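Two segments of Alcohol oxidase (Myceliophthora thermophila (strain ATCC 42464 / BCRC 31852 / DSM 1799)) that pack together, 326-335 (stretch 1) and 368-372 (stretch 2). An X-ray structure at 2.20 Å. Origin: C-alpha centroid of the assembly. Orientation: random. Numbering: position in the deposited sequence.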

# COMPACT_ATOMS: atom_id res chain seq x y z
N GLU A 326 -5.27 29.71 11.47
CA GLU A 326 -5.52 29.79 10.02
C GLU A 326 -4.27 29.42 9.17
O GLU A 326 -4.41 28.78 8.13
N ASN A 327 -3.07 29.83 9.62
CA ASN A 327 -1.81 29.61 8.90
C ASN A 327 -1.90 29.98 7.42
O ASN A 327 -1.45 29.24 6.54
N LYS A 328 -2.47 31.15 7.17
CA LYS A 328 -2.74 31.60 5.81
C LYS A 328 -1.46 31.57 4.93
O LYS A 328 -1.49 31.00 3.85
N ASP A 329 -0.35 32.15 5.43
CA ASP A 329 0.87 32.25 4.62
C ASP A 329 1.53 30.91 4.30
O ASP A 329 1.98 30.68 3.19
N LEU A 330 1.58 30.03 5.30
CA LEU A 330 2.06 28.66 5.11
C LEU A 330 1.31 27.93 4.03
O LEU A 330 1.89 27.26 3.17
N LEU A 331 0.00 28.03 4.09
CA LEU A 331 -0.85 27.32 3.13
C LEU A 331 -0.80 27.97 1.76
O LEU A 331 -0.90 27.27 0.77
N ASP A 332 -0.61 29.30 1.69
CA ASP A 332 -0.39 29.97 0.40
C ASP A 332 0.83 29.33 -0.30
O ASP A 332 0.77 28.99 -1.48
N ALA A 333 1.92 29.18 0.45
CA ALA A 333 3.18 28.67 -0.08
C ALA A 333 3.06 27.20 -0.46
O ALA A 333 3.66 26.79 -1.44
N ILE A 334 2.28 26.43 0.29
CA ILE A 334 2.04 25.01 -0.02
C ILE A 334 1.22 24.88 -1.31
O ILE A 334 1.51 24.01 -2.16
N ALA A 335 0.25 25.76 -1.47
CA ALA A 335 -0.49 25.84 -2.72
C ALA A 335 0.46 26.14 -3.89
O ALA A 335 0.42 25.44 -4.89
N HIS A 368 4.82 24.64 15.45
CA HIS A 368 3.93 23.46 15.54
C HIS A 368 3.10 23.30 14.25
O HIS A 368 1.89 23.03 14.29
N SER A 369 3.77 23.47 13.11
CA SER A 369 3.14 23.32 11.79
C SER A 369 4.24 23.46 10.73
O SER A 369 5.39 23.80 11.03
N GLY A 370 3.87 23.21 9.48
CA GLY A 370 4.79 23.40 8.38
C GLY A 370 4.73 22.34 7.32
O GLY A 370 3.83 21.50 7.29
N TYR A 371 5.72 22.40 6.44
CA TYR A 371 5.85 21.51 5.30
C TYR A 371 7.29 21.05 5.29
O TYR A 371 8.19 21.86 5.47
N THR A 372 7.49 19.77 5.00
CA THR A 372 8.83 19.25 4.83
C THR A 372 8.84 18.25 3.70
O THR A 372 7.83 17.62 3.43

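Residues 328-335 form a helix that continues later in the chain, and residues 370-372 begin a strand that also runs on. The two run in roughly the same direction, with 32° between their axes and a closest approach of 9.0 Å. The contact is small, burying 215 Å² in all. Stretch 1 supplies it through Leu 330 and Ile 334 of the helix and Asn 327 just before it. These residues are three and four positions apart, so the helical turn and the residue before it bring them to the same side.

Leu 330 covers the most surface. Its CA-to-CB bond points toward the strand, and its rotamer is t at chi1 and p at chi2. CD2 lies 3.5 Å from CA of Gly 370. This close approach is made against bare backbone, since Gly 370 has no side chain. A CB on Gly 370 would point away from the helix, so the glycine is not needed to make room for Leu 330. Its backbone angles, phi 140° and psi -169°, call for glycine by themselves, because a CB would be jammed against the carbonyl O of Ser 369. Leu 330 also reaches the neighbours of Gly 370. Its CD2 is 4.0 Å from OG of Ser 369, and its CD1 is 4.3 Å from N of Tyr 371.

Tyr 371 is next in covered area. Its CA-to-CB bond points toward the helix, with chi1 t and chi2 at -79°. Its partner is Ile 334, whose CA-to-CB bond points sideways. The m, t rotamer of Ile 334 brings the end of the side chain nearer to the strand. CD1 of Ile 334 then packs 3.9 Å from CB of Tyr 371, an apolar contact. CG1 of Ile 334 lies oblique to the tyrosine ring. The hydroxyl of Tyr 371 is hydrogen-bonded to a residue adjoining one of the stretches.

The polar contact lies at the start of the helix. The CA-to-CB bonds of Asn 327 and Ser 369 both point toward the other stretch. ND2 of Asn 327 donates a weak hydrogen bond to OG of Ser 369, at 3.0 Å and an angle of 143°. Ser 369 has chi1 p, while chi1 of Asn 327 is off the wells at -104°. Asn 327 holds the N-cap position, but its side chain makes no capping bond. Both polar atoms also bond elsewhere in the structure.

Lys 328 and Asp 332 take no part in the contact. They pair along the helix in a salt bridge, with NZ of Lys 328 2.8 Å from OD2 of Asp 332.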

# COMPACT_ATOMS: atom_id res chain seq x y z
CB GLU A 326 -5.98 31.20 9.66
CG GLU A 326 -6.41 31.36 8.19
CD GLU A 326 -6.98 32.71 7.87
OE1 GLU A 326 -7.55 33.37 8.80
OE2 GLU A 326 -7.01 33.06 6.66
CB ASN A 327 -1.29 28.17 9.09
CG ASN A 327 -0.11 28.10 10.07
OD1 ASN A 327 0.58 29.06 10.30
ND2 ASN A 327 0.14 26.92 10.59
CB LYS A 328 -3.39 32.97 5.82
CG LYS A 328 -3.89 33.39 4.46
CD LYS A 328 -4.40 34.82 4.46
CE LYS A 328 -4.59 35.31 3.02
NZ LYS A 328 -3.35 35.18 2.18
CB ASP A 329 1.93 33.14 5.30
CG ASP A 329 1.47 34.57 5.50
OD1 ASP A 329 0.83 35.18 4.64
OD2 ASP A 329 1.78 35.08 6.58
CB LEU A 330 1.97 27.84 6.41
CG LEU A 330 2.38 26.35 6.25
CD1 LEU A 330 3.84 26.26 5.78
CD2 LEU A 330 2.15 25.57 7.51
CB LEU A 331 -2.29 27.20 3.64
CG LEU A 331 -2.57 26.36 4.91
CD1 LEU A 331 -4.04 26.04 5.09
CD2 LEU A 331 -1.80 25.05 4.97
CB ASP A 332 -0.14 31.49 0.56
CG ASP A 332 -1.42 32.28 0.99
OD1 ASP A 332 -2.50 31.69 1.16
OD2 ASP A 332 -1.32 33.50 1.16
CB ALA A 333 4.29 28.87 0.94
CB ILE A 334 1.37 24.29 1.18
CG1 ILE A 334 2.41 24.17 2.29
CG2 ILE A 334 0.87 22.90 0.78
CD1 ILE A 334 1.92 23.61 3.61
CB ALA A 335 -1.59 26.88 -2.63
CB HIS A 368 2.99 23.58 16.77
CG HIS A 368 3.69 23.55 18.09
ND1 HIS A 368 4.95 24.07 18.29
CD2 HIS A 368 3.30 23.07 19.30
CE1 HIS A 368 5.31 23.90 19.55
NE2 HIS A 368 4.35 23.26 20.17
CB SER A 369 2.08 24.41 11.55
OG SER A 369 2.68 25.67 11.50
CB TYR A 371 5.59 22.27 3.98
CG TYR A 371 5.99 21.48 2.74
CD1 TYR A 371 7.34 21.39 2.31
CD2 TYR A 371 5.03 20.78 2.00
CE1 TYR A 371 7.69 20.63 1.19
CE2 TYR A 371 5.38 20.03 0.90
CZ TYR A 371 6.70 19.96 0.49
OH TYR A 371 6.98 19.23 -0.64
CB THR A 372 9.37 18.60 6.14
OG1 THR A 372 10.76 18.42 5.99
CG2 THR A 372 8.75 17.28 6.43